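Local coordinates for protein Esterase/lipase (Lactobacillus rhamnosus, PDB 4N5H) that probably hydrolyses carboxylic esters, and may also transfer acyl groups, using the serine chemistry of the alpha/beta-hydrolase fold, at residues 113-124 with 167-177; 73-81 with 199-210. The protein carries 1 engineered substitution. All coordinates share one frame; numbering follows the deposited sequence.

Contact 1 of 2, residues 113-124 with 167-177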
loop_
_atom_site.group_PDB
_atom_site.type_symbol
_atom_site.label_atom_id
_atom_site.label_comp_id
_atom_site.label_asym_id
_atom_site.label_seq_id
_atom_site.Cartn_x
_atom_site.Cartn_y
_atom_site.Cartn_z
ATOM N N ARG A 113 23.704 -21.833 -20.342
ATOM C CA ARG A 113 24.754 -22.173 -19.393
ATOM C C ARG A 113 24.825 -21.204 -18.229
ATOM O O ARG A 113 25.018 -21.626 -17.064
ATOM C CB ARG A 113 26.137 -22.352 -20.099
ATOM C CG ARG A 113 27.273 -22.570 -19.168
ATOM C CD ARG A 113 28.594 -22.720 -19.890
ATOM N NE ARG A 113 28.715 -23.942 -20.658
ATOM C CZ ARG A 113 28.649 -24.007 -21.989
ATOM N NH1 ARG A 113 28.353 -22.890 -22.708
ATOM N NH2 ARG A 113 28.812 -25.191 -22.616
ATOM N N GLY A 114 24.723 -19.891 -18.506
ATOM C CA GLY A 114 24.788 -18.834 -17.441
ATOM C C GLY A 114 23.593 -19.086 -16.484
ATOM O O GLY A 114 23.795 -18.973 -15.271
ATOM N N GLN A 115 22.454 -19.433 -17.011
ATOM C CA GLN A 115 21.221 -19.688 -16.169
ATOM C C GLN A 115 21.429 -20.880 -15.254
ATOM O O GLN A 115 21.145 -20.836 -14.040
ATOM C CB GLN A 115 19.917 -19.846 -16.983
ATOM C CG GLN A 115 19.663 -18.559 -17.740
ATOM C CD GLN A 115 18.343 -18.536 -18.409
ATOM O OE1 GLN A 115 17.841 -19.541 -18.919
ATOM N NE2 GLN A 115 17.724 -17.391 -18.367
ATOM N N ILE A 116 21.960 -21.962 -15.810
ATOM C CA ILE A 116 22.269 -23.159 -15.051
ATOM C C ILE A 116 23.337 -22.927 -14.009
ATOM O O ILE A 116 23.201 -23.345 -12.862
ATOM C CB ILE A 116 22.648 -24.332 -16.007
ATOM C CG1 ILE A 116 21.400 -24.735 -16.876
ATOM C CG2 ILE A 116 23.292 -25.443 -15.189
ATOM C CD1 ILE A 116 20.316 -25.510 -16.107
ATOM N N GLN A 117 24.338 -22.125 -14.347
ATOM C CA GLN A 117 25.399 -21.787 -13.383
ATOM C C GLN A 117 24.828 -20.973 -12.225
ATOM O O GLN A 117 25.176 -21.237 -11.054
ATOM C CB GLN A 117 26.536 -21.060 -14.064
ATOM C CG GLN A 117 27.354 -22.009 -14.892
ATOM C CD GLN A 117 28.544 -21.310 -15.643
ATOM O OE1 GLN A 117 28.670 -20.092 -15.660
ATOM N NE2 GLN A 117 29.415 -22.106 -16.234
ATOM N N ASP A 118 23.940 -20.027 -12.557
ATOM C CA ASP A 118 23.288 -19.230 -11.480
ATOM C C ASP A 118 22.488 -20.115 -10.559
ATOM O O ASP A 118 22.597 -20.040 -9.328
ATOM C CB ASP A 118 22.376 -18.157 -12.062
ATOM C CG ASP A 118 23.150 -17.011 -12.724
ATOM O OD1 ASP A 118 24.408 -16.919 -12.552
ATOM O OD2 ASP A 118 22.507 -16.191 -13.420
ATOM N N ILE A 119 21.708 -21.007 -11.148
ATOM C CA ILE A 119 20.919 -21.949 -10.281
ATOM C C ILE A 119 21.785 -22.817 -9.409
ATOM O O ILE A 119 21.553 -22.928 -8.193
ATOM C CB ILE A 119 19.878 -22.748 -11.121
ATOM C CG1 ILE A 119 18.867 -21.875 -11.808
ATOM C CG2 ILE A 119 19.209 -23.778 -10.307
ATOM C CD1 ILE A 119 18.060 -22.484 -12.948
ATOM N N PHE A 120 22.862 -23.408 -9.976
ATOM C CA PHE A 120 23.750 -24.225 -9.160
ATOM C C PHE A 120 24.460 -23.393 -8.075
ATOM O O PHE A 120 24.681 -23.874 -6.973
ATOM C CB PHE A 120 24.778 -24.958 -10.031
ATOM C CG PHE A 120 24.335 -26.317 -10.415
ATOM C CD1 PHE A 120 23.520 -26.457 -11.564
ATOM C CD2 PHE A 120 24.643 -27.415 -9.638
ATOM C CE1 PHE A 120 23.053 -27.693 -11.915
ATOM C CE2 PHE A 120 24.186 -28.680 -9.974
ATOM C CZ PHE A 120 23.340 -28.797 -11.059
ATOM N N ALA A 121 24.756 -22.117 -8.357
ATOM C CA ALA A 121 25.342 -21.278 -7.312
ATOM C C ALA A 121 24.400 -21.002 -6.156
ATOM O O ALA A 121 24.813 -21.031 -4.971
ATOM C CB ALA A 121 25.762 -19.915 -7.891
ATOM N N SER A 122 23.089 -20.843 -6.468
ATOM C CA SER A 122 22.076 -20.702 -5.401
ATOM C C SER A 122 21.953 -21.985 -4.620
ATOM O O SER A 122 21.835 -21.939 -3.383
ATOM C CB SER A 122 20.709 -20.278 -5.937
ATOM O OG SER A 122 20.001 -21.287 -6.616
ATOM N N LEU A 123 22.071 -23.137 -5.265
ATOM C CA LEU A 123 21.998 -24.428 -4.518
ATOM C C LEU A 123 23.238 -24.585 -3.625
ATOM O O LEU A 123 23.151 -25.010 -2.498
ATOM C CB LEU A 123 21.969 -25.632 -5.485
ATOM C CG LEU A 123 20.841 -25.674 -6.522
ATOM C CD1 LEU A 123 20.995 -26.882 -7.439
ATOM C CD2 LEU A 123 19.549 -25.747 -5.893
ATOM N N ARG A 124 24.433 -24.265 -4.164
ATOM C CA ARG A 124 25.642 -24.284 -3.412
ATOM C C ARG A 124 25.600 -23.351 -2.212
ATOM O O ARG A 124 25.983 -23.725 -1.123
ATOM C CB ARG A 124 26.869 -23.963 -4.270
ATOM C CG ARG A 124 28.170 -24.396 -3.607
ATOM C CD ARG A 124 29.388 -24.421 -4.614
ATOM N NE ARG A 124 28.950 -24.864 -5.949
ATOM C CZ ARG A 124 28.751 -26.128 -6.314
ATOM N NH1 ARG A 124 29.114 -27.121 -5.500
ATOM N NH2 ARG A 124 28.230 -26.387 -7.517
ATOM N N LEU A 167 30.294 -30.052 -18.843
ATOM C CA LEU A 167 29.813 -29.261 -20.007
ATOM C C LEU A 167 29.147 -27.929 -19.576
ATOM O O LEU A 167 29.346 -26.883 -20.226
ATOM C CB LEU A 167 28.866 -30.065 -20.907
ATOM C CG LEU A 167 29.390 -31.187 -21.812
ATOM C CD1 LEU A 167 28.223 -31.594 -22.721
ATOM C CD2 LEU A 167 30.614 -30.816 -22.653
ATOM N N PHE A 168 28.383 -27.961 -18.480
ATOM C CA PHE A 168 27.744 -26.784 -18.006
ATOM C C PHE A 168 28.593 -25.934 -17.085
ATOM O O PHE A 168 28.125 -24.883 -16.685
ATOM C CB PHE A 168 26.394 -27.151 -17.344
ATOM C CG PHE A 168 25.329 -27.481 -18.349
ATOM C CD1 PHE A 168 25.137 -28.765 -18.767
ATOM C CD2 PHE A 168 24.495 -26.472 -18.884
ATOM C CE1 PHE A 168 24.158 -29.070 -19.707
ATOM C CE2 PHE A 168 23.448 -26.803 -19.794
ATOM C CZ PHE A 168 23.320 -28.092 -20.200
ATOM N N GLY A 169 29.794 -26.384 -16.760
ATOM C CA GLY A 169 30.710 -25.612 -15.913
ATOM C C GLY A 169 30.195 -25.461 -14.489
ATOM O O GLY A 169 30.423 -24.402 -13.910
ATOM N N VAL A 170 29.658 -26.532 -13.910
ATOM C CA VAL A 170 29.173 -26.516 -12.482
ATOM C C VAL A 170 29.745 -27.706 -11.766
ATOM O O VAL A 170 30.247 -28.573 -12.382
ATOM C CB VAL A 170 27.616 -26.518 -12.395
ATOM C CG1 VAL A 170 27.050 -25.326 -13.098
ATOM C CG2 VAL A 170 26.979 -27.754 -13.006
ATOM N N SER A 171 29.799 -27.604 -10.463
ATOM C CA SER A 171 30.127 -28.739 -9.589
ATOM C C SER A 171 28.858 -29.261 -8.985
ATOM O O SER A 171 27.927 -28.521 -8.745
ATOM C CB SER A 171 31.003 -28.208 -8.451
ATOM O OG SER A 171 32.213 -27.760 -8.978
ATOM N N ARG A 172 28.853 -30.528 -8.662
ATOM C CA ARG A 172 27.713 -31.104 -7.937
ATOM C C ARG A 172 27.593 -30.370 -6.598
ATOM O O ARG A 172 28.566 -29.896 -6.015
ATOM C CB ARG A 172 27.886 -32.583 -7.707
ATOM C CG ARG A 172 28.991 -33.030 -6.782
ATOM C CD ARG A 172 28.964 -34.579 -6.492
ATOM N NE ARG A 172 28.053 -34.808 -5.344
ATOM C CZ ARG A 172 26.850 -35.396 -5.362
ATOM N NH1 ARG A 172 26.314 -35.915 -6.501
ATOM N NH2 ARG A 172 26.168 -35.455 -4.219
ATOM N N VAL A 173 26.378 -30.351 -6.077
ATOM C CA VAL A 173 26.157 -29.845 -4.744
ATOM C C VAL A 173 26.038 -31.031 -3.768
ATOM O O VAL A 173 25.765 -32.165 -4.167
ATOM C CB VAL A 173 24.961 -28.894 -4.625
ATOM C CG1 VAL A 173 25.260 -27.659 -5.479
ATOM C CG2 VAL A 173 23.637 -29.563 -5.016
ATOM N N ASN A 174 26.246 -30.751 -2.497
ATOM C CA ASN A 174 26.348 -31.806 -1.471
ATOM C C ASN A 174 24.971 -32.150 -0.858
ATOM O O ASN A 174 24.827 -32.275 0.401
ATOM C CB ASN A 174 27.345 -31.321 -0.391
ATOM C CG ASN A 174 27.758 -32.396 0.611
ATOM O OD1 ASN A 174 28.118 -32.073 1.782
ATOM N ND2 ASN A 174 27.789 -33.636 0.183
ATOM N N PHE A 175 23.941 -32.251 -1.669
ATOM C CA PHE A 175 22.670 -32.804 -1.267
ATOM C C PHE A 175 22.032 -33.326 -2.515
ATOM O O PHE A 175 22.547 -33.079 -3.581
ATOM C CB PHE A 175 21.823 -31.795 -0.491
ATOM C CG PHE A 175 21.463 -30.512 -1.240
ATOM C CD1 PHE A 175 20.357 -30.456 -2.118
ATOM C CD2 PHE A 175 22.232 -29.376 -1.105
ATOM C CE1 PHE A 175 20.017 -29.287 -2.782
ATOM C CE2 PHE A 175 21.869 -28.157 -1.736
ATOM C CZ PHE A 175 20.744 -28.115 -2.569
ATOM N N ASN A 176 20.963 -34.111 -2.357
ATOM C CA ASN A 176 20.312 -34.756 -3.505
ATOM C C ASN A 176 18.878 -34.221 -3.531
ATOM O O ASN A 176 18.400 -33.707 -2.525
ATOM C CB ASN A 176 20.202 -36.273 -3.274
ATOM C CG ASN A 176 21.563 -36.981 -2.988
ATOM O OD1 ASN A 176 22.491 -36.935 -3.793
ATOM N ND2 ASN A 176 21.649 -37.671 -1.807
ATOM N N PHE A 177 18.165 -34.471 -4.596
ATOM C CA PHE A 177 16.735 -34.154 -4.718
ATOM C C PHE A 177 15.903 -35.385 -4.416
ATOM O O PHE A 177 16.134 -36.479 -5.035
ATOM C CB PHE A 177 16.417 -33.645 -6.113
ATOM C CG PHE A 177 17.322 -32.545 -6.563
ATOM C CD1 PHE A 177 18.051 -32.648 -7.717
ATOM C CD2 PHE A 177 17.440 -31.413 -5.777
ATOM C CE1 PHE A 177 18.925 -31.613 -8.105
ATOM C CE2 PHE A 177 18.265 -30.378 -6.186
ATOM C CZ PHE A 177 19.036 -30.485 -7.319
HETATM O O HOH W 1 28.628 -24.982 -9.438
#
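Arg113 and Gln117, one turn apart on helix 112-129, reach the C-terminal end of helix 162-168, while Arg124 holds the chain that runs on from it. Arg113 approaches Leu167 O side-on: NE and NH2 both donate to this one oxygen, each at 3.0 Å, and the oxygen lies in the guanidinium plane. The bend at chi3 (-69°) turns the guanidinium toward the helix end, and its NH1 has a separate salt bridge to Asp214. Gln117 takes the next carbonyl: NE2 donates to Phe168 O at 3.1 Å, tilted from the carbonyl plane. Gly169 closes the helix in a Schellman motif with positive phi, and a side chain on it would collide with that amide nitrogen.

Beyond the turn the contact becomes apolar. Val170 points at the helix; CG1 packs on Gln117 CG and Phe120 CB, while CG2 sits over the centre of the Phe120 ring, 3.9 Å from the centroid, a CH-pi contact. Leu123 CD1 lies off-centre over the opposite face. Ile116 CG2 touches Phe168 CD2 at 4.0 Å, and Leu123 O meets the edge of the Phe175 ring. Ile158 of helix 147-158 backs Phe120, Phe168 and Val170.

Arg124 leaves the helix with CG anti to the backbone N (chi1 -162°) and bends at chi3, so that NH1 donates almost straight (171°) to Arg172 O at 2.9 Å. NH2 points to Ser171 O, though the modelled separation is doubtfully short. Val173 CG1 lies over one guanidinium face, 3.5 Å above its plane, and Ser171 CB over the other. Arg113, Gln117 and Arg124 thus supply donors to the carbonyls of Leu167, Phe168 and Arg172, while Val170, Val173 and the rings of Phe120, Phe168 and Phe175 provide the apolar packing.

Contact 2 of 2, residues 73-81 with 199-210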
loop_
_atom_site.group_PDB
_atom_site.type_symbol
_atom_site.label_atom_id
_atom_site.label_comp_id
_atom_site.label_asym_id
_atom_site.label_seq_id
_atom_site.Cartn_x
_atom_site.Cartn_y
_atom_site.Cartn_z
ATOM N N HIS A 73 11.615 -20.307 -10.878
ATOM C CA HIS A 73 10.523 -19.616 -11.557
ATOM C C HIS A 73 10.609 -19.678 -13.058
ATOM O O HIS A 73 11.695 -19.975 -13.601
ATOM C CB HIS A 73 10.444 -18.146 -11.096
ATOM C CG HIS A 73 11.511 -17.293 -11.667
ATOM N ND1 HIS A 73 11.441 -16.812 -12.983
ATOM C CD2 HIS A 73 12.710 -16.884 -11.160
ATOM C CE1 HIS A 73 12.539 -16.109 -13.226
ATOM N NE2 HIS A 73 13.282 -16.085 -12.131
ATOM N N GLY A 74 9.477 -19.456 -13.698
ATOM C CA GLY A 74 9.373 -19.388 -15.126
ATOM C C GLY A 74 9.407 -17.966 -15.686
ATOM O O GLY A 74 9.900 -17.039 -15.021
ATOM N N GLY A 75 8.934 -17.816 -16.910
ATOM C CA GLY A 75 9.030 -16.586 -17.668
ATOM C C GLY A 75 9.817 -16.692 -18.958
ATOM O O GLY A 75 10.436 -15.704 -19.430
ATOM N N GLY A 76 9.727 -17.826 -19.591
ATOM C CA GLY A 76 10.268 -17.945 -20.929
ATOM C C GLY A 76 11.734 -17.744 -21.093
ATOM O O GLY A 76 12.222 -17.386 -22.196
ATOM N N TRP A 77 12.520 -17.862 -20.010
ATOM C CA TRP A 77 13.970 -17.578 -19.971
ATOM C C TRP A 77 14.424 -16.134 -20.114
ATOM O O TRP A 77 15.583 -15.802 -19.827
ATOM C CB TRP A 77 14.768 -18.574 -20.902
ATOM C CG TRP A 77 14.472 -20.037 -20.868
ATOM C CD1 TRP A 77 14.991 -20.945 -20.010
ATOM C CD2 TRP A 77 13.561 -20.775 -21.686
ATOM N NE1 TRP A 77 14.506 -22.149 -20.237
ATOM C CE2 TRP A 77 13.619 -22.110 -21.267
ATOM C CE3 TRP A 77 12.726 -20.432 -22.771
ATOM C CZ2 TRP A 77 12.861 -23.153 -21.870
ATOM C CZ3 TRP A 77 12.016 -21.414 -23.386
ATOM C CH2 TRP A 77 12.063 -22.796 -22.931
ATOM N N PHE A 78 13.440 -15.265 -20.446
ATOM C CA PHE A 78 13.626 -13.844 -20.726
ATOM C C PHE A 78 13.066 -12.905 -19.663
ATOM O O PHE A 78 13.306 -11.696 -19.662
ATOM C CB PHE A 78 12.895 -13.463 -22.057
ATOM C CG PHE A 78 13.676 -13.763 -23.327
ATOM C CD1 PHE A 78 13.577 -15.002 -23.940
ATOM C CD2 PHE A 78 14.482 -12.774 -23.903
ATOM C CE1 PHE A 78 14.239 -15.291 -25.148
ATOM C CE2 PHE A 78 15.167 -13.082 -25.100
ATOM C CZ PHE A 78 15.055 -14.314 -25.675
ATOM N N TYR A 79 12.335 -13.474 -18.694
ATOM C CA TYR A 79 11.487 -12.683 -17.788
ATOM C C TYR A 79 11.504 -13.321 -16.406
ATOM O O TYR A 79 11.544 -14.539 -16.229
ATOM C CB TYR A 79 10.039 -12.614 -18.288
ATOM C CG TYR A 79 9.002 -12.064 -17.382
ATOM C CD1 TYR A 79 8.159 -12.883 -16.702
ATOM C CD2 TYR A 79 8.942 -10.730 -17.108
ATOM C CE1 TYR A 79 7.225 -12.388 -15.835
ATOM C CE2 TYR A 79 8.051 -10.200 -16.199
ATOM C CZ TYR A 79 7.164 -11.053 -15.547
ATOM O OH TYR A 79 6.206 -10.587 -14.608
ATOM N N GLY A 80 11.394 -12.449 -15.412
ATOM C CA GLY A 80 11.107 -12.907 -14.038
ATOM C C GLY A 80 12.243 -12.576 -13.093
ATOM O O GLY A 80 13.327 -12.123 -13.468
ATOM N N ASP A 81 12.004 -12.840 -11.803
ATOM C CA ASP A 81 13.001 -12.621 -10.792
ATOM C C ASP A 81 12.617 -13.406 -9.535
ATOM O O ASP A 81 11.639 -14.151 -9.596
ATOM C CB ASP A 81 13.205 -11.111 -10.464
ATOM C CG ASP A 81 11.948 -10.419 -9.980
ATOM O OD1 ASP A 81 11.077 -11.054 -9.333
ATOM O OD2 ASP A 81 11.729 -9.199 -10.356
ATOM N N MET A 199 5.358 -18.097 -27.920
ATOM C CA MET A 199 6.702 -18.715 -27.781
ATOM C C MET A 199 7.026 -19.626 -28.938
ATOM O O MET A 199 8.158 -19.599 -29.462
ATOM C CB MET A 199 6.794 -19.545 -26.519
ATOM C CG MET A 199 8.203 -19.988 -26.136
ATOM S SD MET A 199 8.321 -20.399 -24.351
ATOM C CE MET A 199 7.479 -19.001 -23.701
ATOM N N SER A 200 6.028 -20.460 -29.289
ATOM C CA SER A 200 6.136 -21.404 -30.415
ATOM C C SER A 200 6.461 -20.663 -31.752
ATOM O O SER A 200 7.411 -21.060 -32.467
ATOM C CB SER A 200 4.864 -22.297 -30.554
ATOM O OG SER A 200 4.727 -23.185 -29.431
ATOM N N ASP A 201 5.713 -19.606 -32.063
ATOM C CA ASP A 201 5.977 -18.792 -33.295
ATOM C C ASP A 201 7.407 -18.219 -33.346
ATOM O O ASP A 201 8.017 -18.233 -34.395
ATOM C CB ASP A 201 5.035 -17.594 -33.358
ATOM C CG ASP A 201 3.584 -17.991 -33.537
ATOM O OD1 ASP A 201 3.261 -19.183 -33.868
ATOM O OD2 ASP A 201 2.767 -17.078 -33.306
ATOM N N MET A 202 7.899 -17.729 -32.196
ATOM C CA MET A 202 9.222 -17.122 -32.048
ATOM C C MET A 202 10.319 -18.138 -31.674
ATOM O O MET A 202 11.375 -17.772 -31.160
ATOM C CB MET A 202 9.115 -16.125 -30.910
ATOM C CG MET A 202 9.699 -14.786 -31.220
ATOM S SD MET A 202 9.092 -14.143 -32.797
ATOM C CE MET A 202 10.573 -13.135 -33.010
ATOM N N ALA A 203 10.032 -19.403 -31.909
ATOM C CA ALA A 203 10.765 -20.511 -31.331
ATOM C C ALA A 203 12.209 -20.495 -31.747
ATOM O O ALA A 203 13.080 -20.793 -30.938
ATOM C CB ALA A 203 10.187 -21.876 -31.672
ATOM N N ALA A 204 12.492 -20.241 -33.013
ATOM C CA ALA A 204 13.873 -20.446 -33.437
ATOM C C ALA A 204 14.738 -19.399 -32.733
ATOM O O ALA A 204 15.918 -19.631 -32.424
ATOM C CB ALA A 204 13.993 -20.358 -34.966
ATOM N N PHE A 205 14.176 -18.224 -32.504
ATOM C CA PHE A 205 14.867 -17.162 -31.787
ATOM C C PHE A 205 15.123 -17.533 -30.294
ATOM O O PHE A 205 16.203 -17.270 -29.757
ATOM C CB PHE A 205 14.076 -15.869 -31.832
ATOM C CG PHE A 205 14.748 -14.724 -31.163
ATOM C CD1 PHE A 205 15.874 -14.154 -31.712
ATOM C CD2 PHE A 205 14.264 -14.223 -29.908
ATOM C CE1 PHE A 205 16.495 -13.069 -31.103
ATOM C CE2 PHE A 205 14.912 -13.188 -29.290
ATOM C CZ PHE A 205 16.031 -12.609 -29.863
ATOM N N TYR A 206 14.115 -18.077 -29.631
ATOM C CA TYR A 206 14.314 -18.616 -28.261
ATOM C C TYR A 206 15.461 -19.676 -28.184
ATOM O O TYR A 206 16.335 -19.683 -27.268
ATOM C CB TYR A 206 13.047 -19.232 -27.662
ATOM C CG TYR A 206 12.085 -18.242 -27.088
ATOM C CD1 TYR A 206 11.306 -17.470 -27.886
ATOM C CD2 TYR A 206 11.926 -18.099 -25.722
ATOM C CE1 TYR A 206 10.432 -16.534 -27.342
ATOM C CE2 TYR A 206 11.008 -17.219 -25.192
ATOM C CZ TYR A 206 10.229 -16.456 -26.009
ATOM O OH TYR A 206 9.328 -15.495 -25.508
ATOM N N LEU A 207 15.424 -20.580 -29.127
ATOM C CA LEU A 207 16.386 -21.657 -29.182
ATOM C C LEU A 207 17.805 -21.132 -29.424
ATOM O O LEU A 207 18.765 -21.613 -28.797
ATOM C CB LEU A 207 15.947 -22.684 -30.227
ATOM C CG LEU A 207 14.634 -23.416 -29.959
ATOM C CD1 LEU A 207 14.156 -24.235 -31.149
ATOM C CD2 LEU A 207 14.859 -24.270 -28.744
ATOM N N ASP A 208 17.928 -20.146 -30.301
ATOM C CA ASP A 208 19.195 -19.488 -30.529
ATOM C C ASP A 208 19.771 -18.767 -29.331
ATOM O O ASP A 208 20.959 -18.812 -29.063
ATOM C CB ASP A 208 19.056 -18.511 -31.705
ATOM C CG ASP A 208 19.123 -19.240 -33.066
ATOM O OD1 ASP A 208 19.437 -20.478 -33.081
ATOM O OD2 ASP A 208 18.906 -18.576 -34.128
ATOM N N LYS A 209 18.933 -18.043 -28.610
ATOM C CA LYS A 209 19.380 -17.334 -27.443
ATOM C C LYS A 209 19.688 -18.362 -26.319
ATOM O O LYS A 209 20.593 -18.062 -25.511
ATOM C CB LYS A 209 18.372 -16.219 -27.031
ATOM C CG LYS A 209 18.251 -15.023 -28.017
ATOM C CD LYS A 209 19.609 -14.428 -28.324
ATOM C CE LYS A 209 19.534 -13.335 -29.378
ATOM N NZ LYS A 209 20.913 -12.910 -29.717
ATOM N N LEU A 210 18.931 -19.419 -26.215
ATOM C CA LEU A 210 19.219 -20.446 -25.196
ATOM C C LEU A 210 20.593 -21.058 -25.472
ATOM O O LEU A 210 21.396 -21.230 -24.560
ATOM C CB LEU A 210 18.201 -21.578 -25.211
ATOM C CG LEU A 210 16.945 -21.285 -24.412
ATOM C CD1 LEU A 210 15.919 -22.351 -24.732
ATOM C CD2 LEU A 210 17.285 -21.257 -22.899
#
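The His-Gly-Gly-Gly sequence at 73-76, followed by Trp77, is consistent with the oxyanion-hole loop of alpha/beta-hydrolase esterases, and the end of this loop packs against helices 198-201 and 203-211. Leu210 CD2 stands over the five-membered ring of Trp77, 3.7 Å from its centroid, in a CH-pi contact. Tyr206 CD2 meets the indole edge at CE3 (3.8 Å). Met199, with CG anti to the backbone N (chi1 -168°) and its chain bent at chi3, brings SD obliquely to Trp77 CZ3 at 4.0 Å, a Met-aromatic contact, and CE to Gly76 CA. Replacing Trp77 by an alanine would probably leave Leu210 and Met199 without their aromatic partner and open a gap between loop and helices.

Phe78 directs its edge at the face of Tyr206, a T-shaped pair with planes at 71° and centroids 5.0 Å apart; Met199 CG covers the opposite face, and together they restrict turning of the ring. A hydrogen bond to Trp15 of helix 2-28 anchors the Tyr206 hydroxyl. Phe78 CZ also touches Phe205 CE2 and Lys209 CG. At Gly76, whose phi is positive, a side chain would be tight against Met199 CE. Aromatic packing, rather than polar bonding between the segments, therefore holds loop to helices.

Overall arrangement
The two contacts lie about 20 Å apart, centre to centre, and meet through Gln115, whose NE2 is 3.0 Å from Trp77 O, a probable hydrogen bond joining helix 112-129 to the loop 73-81. Contact 1 is partly buried: the partly exposed side chains of its arginines and glutamine bond to backbone carbonyls, while its inner side chains press on helix 147-158 and strands 66-72 and 140-145. Contact 2 is buried and almost wholly aromatic and apolar. It joins the loop after strand 66-72 to helices 198-201 and 203-211, near the putative Ser146-His278-Asp243 triad. Helix 147-158 also backs Trp77, so both contacts rest on the helix that follows the probable nucleophile elbow.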